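PDB 1WR2: hypothetical protein PH1789 from Pyrococcus horikoshii, which is of unknown function but belongs to the ATP-grasp family, with antiparallel beta sheets packed against helices. Local coordinates for residues Y23-V28 with S230-K235; M64-L69 with E106-L111. All blocks are in the same frame, centred on the assembly; numbering follows the deposited sequence.

Contact 1: residues Y23-V28 with S230-K235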
loop_
_atom_site.group_PDB
_atom_site.type_symbol
_atom_site.label_atom_id
_atom_site.label_comp_id
_atom_site.label_asym_id
_atom_site.label_seq_id
_atom_site.Cartn_x
_atom_site.Cartn_y
_atom_site.Cartn_z
ATOM N N TYR A 23 -7.517 3.459 0.214
ATOM C CA TYR A 23 -7.860 3.802 1.587
ATOM C C TYR A 23 -8.495 2.650 2.336
ATOM O O TYR A 23 -8.298 2.524 3.541
ATOM C CB TYR A 23 -8.746 5.065 1.647
ATOM C CG TYR A 23 -10.213 4.862 1.353
ATOM C CD1 TYR A 23 -11.073 4.319 2.309
ATOM C CD2 TYR A 23 -10.747 5.215 0.116
ATOM C CE1 TYR A 23 -12.436 4.131 2.032
ATOM C CE2 TYR A 23 -12.098 5.032 -0.171
ATOM C CZ TYR A 23 -12.934 4.490 0.788
ATOM O OH TYR A 23 -14.257 4.295 0.490
ATOM N N GLU A 24 -9.234 1.788 1.634
ATOM C CA GLU A 24 -9.881 0.639 2.287
ATOM C C GLU A 24 -8.835 -0.404 2.656
ATOM O O GLU A 24 -8.899 -1.010 3.722
ATOM C CB GLU A 24 -10.915 -0.011 1.363
ATOM C CG GLU A 24 -12.028 0.918 0.938
ATOM C CD GLU A 24 -12.891 0.323 -0.157
ATOM O OE1 GLU A 24 -12.332 -0.338 -1.056
ATOM O OE2 GLU A 24 -14.121 0.530 -0.122
ATOM N N ALA A 25 -7.887 -0.628 1.751
ATOM C CA ALA A 25 -6.809 -1.584 1.993
ATOM C C ALA A 25 -6.020 -1.132 3.222
ATOM O O ALA A 25 -5.772 -1.917 4.141
ATOM C CB ALA A 25 -5.889 -1.653 0.775
ATOM N N LYS A 26 -5.639 0.140 3.244
ATOM C CA LYS A 26 -4.866 0.675 4.359
ATOM C C LYS A 26 -5.570 0.591 5.708
ATOM O O LYS A 26 -4.914 0.490 6.746
ATOM C CB LYS A 26 -4.432 2.102 4.054
ATOM C CG LYS A 26 -3.327 2.145 3.012
ATOM C CD LYS A 26 -3.000 3.565 2.620
ATOM C CE LYS A 26 -1.805 3.624 1.687
ATOM N NZ LYS A 26 -1.558 5.041 1.274
ATOM N N GLN A 27 -6.896 0.633 5.700
ATOM C CA GLN A 27 -7.653 0.495 6.934
ATOM C C GLN A 27 -7.396 -0.921 7.452
ATOM O O GLN A 27 -7.239 -1.135 8.650
ATOM C CB GLN A 27 -9.147 0.690 6.672
ATOM C CG GLN A 27 -9.575 2.148 6.548
ATOM C CD GLN A 27 -11.027 2.287 6.125
ATOM O OE1 GLN A 27 -11.354 2.192 4.939
ATOM N NE2 GLN A 27 -11.909 2.491 7.095
ATOM N N VAL A 28 -7.358 -1.891 6.541
ATOM C CA VAL A 28 -7.096 -3.269 6.941
ATOM C C VAL A 28 -5.682 -3.352 7.517
ATOM O O VAL A 28 -5.452 -3.973 8.558
ATOM C CB VAL A 28 -7.207 -4.229 5.741
ATOM C CG1 VAL A 28 -6.795 -5.635 6.158
ATOM C CG2 VAL A 28 -8.632 -4.231 5.211
ATOM N N SER A 230 -1.000 0.378 -1.266
ATOM C CA SER A 230 -1.336 -1.017 -1.007
ATOM C C SER A 230 -2.577 -1.428 -1.785
ATOM O O SER A 230 -3.452 -0.606 -2.065
ATOM C CB SER A 230 -1.596 -1.237 0.487
ATOM O OG SER A 230 -2.037 -2.561 0.754
ATOM N N ARG A 231 -2.642 -2.704 -2.140
ATOM C CA ARG A 231 -3.798 -3.214 -2.851
ATOM C C ARG A 231 -4.201 -4.538 -2.222
ATOM O O ARG A 231 -3.349 -5.344 -1.835
ATOM C CB ARG A 231 -3.497 -3.410 -4.340
ATOM C CG ARG A 231 -2.554 -4.541 -4.652
ATOM C CD ARG A 231 -2.601 -4.869 -6.136
ATOM N NE ARG A 231 -2.820 -6.296 -6.356
ATOM C CZ ARG A 231 -3.634 -6.790 -7.286
ATOM N NH1 ARG A 231 -4.311 -5.971 -8.083
ATOM N NH2 ARG A 231 -3.764 -8.104 -7.425
ATOM N N ILE A 232 -5.505 -4.734 -2.084
ATOM C CA ILE A 232 -6.036 -5.963 -1.517
ATOM C C ILE A 232 -7.171 -6.443 -2.415
ATOM O O ILE A 232 -8.079 -5.675 -2.744
ATOM C CB ILE A 232 -6.582 -5.742 -0.083
ATOM C CG1 ILE A 232 -5.444 -5.326 0.857
ATOM C CG2 ILE A 232 -7.236 -7.013 0.433
ATOM C CD1 ILE A 232 -5.894 -5.062 2.290
ATOM N N ILE A 233 -7.089 -7.707 -2.832
ATOM C CA ILE A 233 -8.119 -8.321 -3.666
ATOM C C ILE A 233 -8.808 -9.368 -2.795
ATOM O O ILE A 233 -8.165 -10.288 -2.284
ATOM C CB ILE A 233 -7.525 -9.024 -4.904
ATOM C CG1 ILE A 233 -6.762 -8.014 -5.769
ATOM C CG2 ILE A 233 -8.645 -9.695 -5.701
ATOM C CD1 ILE A 233 -7.573 -6.787 -6.160
ATOM N N LEU A 234 -10.116 -9.218 -2.626
ATOM C CA LEU A 234 -10.889 -10.129 -1.798
ATOM C C LEU A 234 -11.503 -11.288 -2.574
ATOM O O LEU A 234 -11.672 -11.227 -3.794
ATOM C CB LEU A 234 -11.996 -9.351 -1.081
ATOM C CG LEU A 234 -11.541 -8.203 -0.174
ATOM C CD1 LEU A 234 -12.759 -7.395 0.266
ATOM C CD2 LEU A 234 -10.789 -8.757 1.033
ATOM N N LYS A 235 -11.819 -12.349 -1.840
ATOM C CA LYS A 235 -12.442 -13.535 -2.407
ATOM C C LYS A 235 -13.944 -13.373 -2.244
ATOM O O LYS A 235 -14.422 -12.932 -1.197
ATOM C CB LYS A 235 -11.959 -14.794 -1.675
ATOM C CG LYS A 235 -10.519 -15.165 -2.004
ATOM C CD LYS A 235 -9.758 -15.715 -0.805
ATOM C CE LYS A 235 -10.125 -17.143 -0.490
ATOM N NZ LYS A 235 -9.145 -17.703 0.474
#
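Ile-232 reaches from strand 225-234 onto helix 22-30 with its delta methyl lying over the backbone of Ala-25, CD1 standing 3.6 Å from Ala-25 CA. With CG1 anti to the carbonyl carbon (chi1 -64°) and CD1 carried onward by an extended chi2 (179°), this branch of the isoleucine meets the helix. Ala-25 answers with its single methyl: its CB sits 3.7 Å from Ile-232 CG1, and the short side chain lets strand and helix come within 7.1 Å of each other axis to axis, at an angle of 88°. One turn further along the helix, Val-28 closes on the same methyl, its CB 3.8 Å from Ile-232 CD1 and both of its gamma methyls only slightly farther off. The delta methyl thus rests against Ala-25 and Val-28 together.

Beside Ile-232 on the same strand, Ser-230 brings OG to 4.0 Å from Ala-25 CB without bonding to the helix. OG instead hydrogen-bonds the carbonyl O of Asp-212 on the neighbouring strand 208-218, a partner that satisfies this buried hydroxyl. The extended chain of Lys-26 passes Ser-230, CE 4.5 Å from Ser-230 N, and its ammonium ends in salt bridges to Glu-22 and Glu-39 and a hydrogen bond to the carbonyl O of Val-228. Met-20 of strand 19-20 touches both Ile-232 and Val-28 and continues the apolar layer.

No hydrogen bond joins the two segments. Helix 22-30 is therefore held against this part of the antiparallel sheet by close apolar contact, while the polar groups at its border find their partners elsewhere in the chain.

Contact 2: residues M64-L69 with E106-L111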
loop_
_atom_site.group_PDB
_atom_site.type_symbol
_atom_site.label_atom_id
_atom_site.label_comp_id
_atom_site.label_asym_id
_atom_site.label_seq_id
_atom_site.Cartn_x
_atom_site.Cartn_y
_atom_site.Cartn_z
ATOM N N MET A 64 -9.748 8.070 -5.655
ATOM C CA MET A 64 -10.194 6.746 -5.233
ATOM C C MET A 64 -11.392 6.305 -6.061
ATOM O O MET A 64 -12.411 6.987 -6.105
ATOM C CB MET A 64 -10.572 6.770 -3.750
ATOM C CG MET A 64 -9.399 7.042 -2.808
ATOM S SD MET A 64 -8.201 5.677 -2.765
ATOM C CE MET A 64 -6.910 6.271 -3.846
ATOM N N SER A 65 -11.254 5.163 -6.725
ATOM C CA SER A 65 -12.316 4.609 -7.554
ATOM C C SER A 65 -12.092 3.118 -7.750
ATOM O O SER A 65 -11.003 2.694 -8.138
ATOM C CB SER A 65 -12.346 5.279 -8.930
ATOM O OG SER A 65 -13.299 4.641 -9.765
ATOM N N PRO A 66 -13.122 2.304 -7.490
ATOM C CA PRO A 66 -13.013 0.852 -7.651
ATOM C C PRO A 66 -12.699 0.489 -9.100
ATOM O O PRO A 66 -12.196 -0.597 -9.376
ATOM C CB PRO A 66 -14.391 0.350 -7.229
ATOM C CG PRO A 66 -14.900 1.432 -6.306
ATOM C CD PRO A 66 -14.462 2.681 -7.010
ATOM N N GLN A 67 -13.000 1.401 -10.023
ATOM C CA GLN A 67 -12.754 1.157 -11.446
ATOM C C GLN A 67 -11.366 1.594 -11.887
ATOM O O GLN A 67 -10.925 1.261 -12.988
ATOM C CB GLN A 67 -13.782 1.887 -12.316
ATOM C CG GLN A 67 -15.189 1.346 -12.234
ATOM C CD GLN A 67 -15.776 1.471 -10.846
ATOM O OE1 GLN A 67 -15.770 2.549 -10.251
ATOM N NE2 GLN A 67 -16.294 0.362 -10.320
ATOM N N ILE A 68 -10.682 2.348 -11.033
ATOM C CA ILE A 68 -9.351 2.834 -11.358
ATOM C C ILE A 68 -8.367 2.394 -10.283
ATOM O O ILE A 68 -7.962 3.191 -9.437
ATOM C CB ILE A 68 -9.338 4.370 -11.456
ATOM C CG1 ILE A 68 -10.487 4.844 -12.350
ATOM C CG2 ILE A 68 -8.010 4.842 -12.017
ATOM C CD1 ILE A 68 -10.610 6.341 -12.442
ATOM N N LEU A 69 -7.986 1.123 -10.318
ATOM C CA LEU A 69 -7.054 0.578 -9.339
ATOM C C LEU A 69 -5.595 0.936 -9.653
ATOM O O LEU A 69 -4.805 1.195 -8.749
ATOM C CB LEU A 69 -7.220 -0.940 -9.255
ATOM C CG LEU A 69 -8.626 -1.441 -8.900
ATOM C CD1 LEU A 69 -8.666 -2.962 -9.043
ATOM C CD2 LEU A 69 -9.005 -1.016 -7.484
ATOM N N GLU A 106 -17.004 4.914 -10.502
ATOM C CA GLU A 106 -17.627 5.419 -9.287
ATOM C C GLU A 106 -16.493 6.153 -8.564
ATOM O O GLU A 106 -15.433 5.575 -8.336
ATOM C CB GLU A 106 -18.147 4.262 -8.421
ATOM C CG GLU A 106 -18.452 4.660 -6.974
ATOM C CD GLU A 106 -19.062 3.538 -6.151
ATOM O OE1 GLU A 106 -18.629 2.376 -6.293
ATOM O OE2 GLU A 106 -19.968 3.825 -5.342
ATOM N N ILE A 107 -16.687 7.430 -8.237
ATOM C CA ILE A 107 -15.640 8.173 -7.543
ATOM C C ILE A 107 -15.964 8.169 -6.055
ATOM O O ILE A 107 -16.944 8.767 -5.627
ATOM C CB ILE A 107 -15.542 9.633 -8.042
ATOM C CG1 ILE A 107 -15.395 9.665 -9.565
ATOM C CG2 ILE A 107 -14.339 10.317 -7.405
ATOM C CD1 ILE A 107 -14.128 9.007 -10.090
ATOM N N LEU A 108 -15.151 7.474 -5.271
ATOM C CA LEU A 108 -15.375 7.392 -3.834
ATOM C C LEU A 108 -14.815 8.594 -3.089
ATOM O O LEU A 108 -15.156 8.826 -1.927
ATOM C CB LEU A 108 -14.748 6.115 -3.269
ATOM C CG LEU A 108 -15.335 4.793 -3.766
ATOM C CD1 LEU A 108 -14.595 3.628 -3.115
ATOM C CD2 LEU A 108 -16.815 4.738 -3.427
ATOM N N GLY A 109 -13.949 9.349 -3.755
ATOM C CA GLY A 109 -13.352 10.513 -3.125
ATOM C C GLY A 109 -11.892 10.642 -3.504
ATOM O O GLY A 109 -11.421 9.928 -4.382
ATOM N N VAL A 110 -11.176 11.553 -2.852
ATOM C CA VAL A 110 -9.765 11.760 -3.139
ATOM C C VAL A 110 -8.933 11.659 -1.877
ATOM O O VAL A 110 -9.214 12.323 -0.878
ATOM C CB VAL A 110 -9.508 13.140 -3.770
ATOM C CG1 VAL A 110 -8.020 13.330 -4.002
ATOM C CG2 VAL A 110 -10.267 13.254 -5.070
ATOM N N LEU A 111 -7.908 10.823 -1.922
ATOM C CA LEU A 111 -7.047 10.643 -0.771
ATOM C C LEU A 111 -6.025 11.775 -0.725
ATOM O O LEU A 111 -5.325 12.045 -1.714
ATOM C CB LEU A 111 -6.346 9.280 -0.861
ATOM C CG LEU A 111 -5.848 8.648 0.440
ATOM C CD1 LEU A 111 -6.963 8.670 1.474
ATOM C CD2 LEU A 111 -5.393 7.216 0.181
HETATM O O HOH W 1 -18.538 0.659 -8.271
#
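Pro-66 and Leu-108 form the apolar centre, the proline ring lying obliquely across the leucine with its CG 3.9 Å from Leu-108 CD1. Beside them the CB atoms of Met-64 and Leu-108 are 4.3 Å apart, and Met-64 CG lies near Leu-111 CB. Helix 22-30 adds Tyr-23 to this cluster.

The backbones run past each other in opposite directions. Met-64 N donates to Gly-109 O at 2.8 Å, and Leu-108 N returns a bond to Met-64 O at 2.9 Å, so the methionine is gripped by both its amide and its carbonyl. Gly-109 has a positive phi, and at its backbone angles a CB would press against the carbonyl O of Leu-108, a conformation that suits glycine.

Farther out, Ser-65 OG, anti to its own backbone N (chi1 174°), donates to Glu-106 O at 2.7 Å from above the carbonyl plane. The same hydroxyl accepts from Gln-67 N, a longer bond of 3.3 Å that makes an ST turn. Gln-67, bent at chi2, returns toward Glu-106, where its OE1 takes the backbone N of that residue at 2.7 Å; this donor too stands above the amide plane, 40° out of it. At the outer edge one water accepts from Gln-67 NE2 and donates to Glu-106 OE1, bridging two side chains whose amide and carboxylate planes differ by 31°.

Met-64 and Gly-109 make an antiparallel hydrogen-bonded pair, beyond which strand 59-64 gives way to a type I beta turn from Ser-65 to Ile-68, tied by side-chain bonds to the segment leading into strand 109-114 of the four-stranded antiparallel sheet.

From the N terminus, the chain forms helix 3-14 and strand 19-20 and enters helix 22-30, the first half of contact 1. It then builds the four-stranded sheet, within which contact 2 closes a loop from 64-69 to 106-111 that includes helix 84-101. The chain next supplies most of the six-stranded sheet before strand 225-234 returns to helix 22-30 and closes contact 1. Contact 2 is therefore nested inside the longer loop, and the two do not cross. Their centres lie about 13 Å apart, joined by Tyr-23, whose ring meets Met-64, its hydroxyl Leu-108 and its CB Leu-111; helix 22-30 thus touches both sheets.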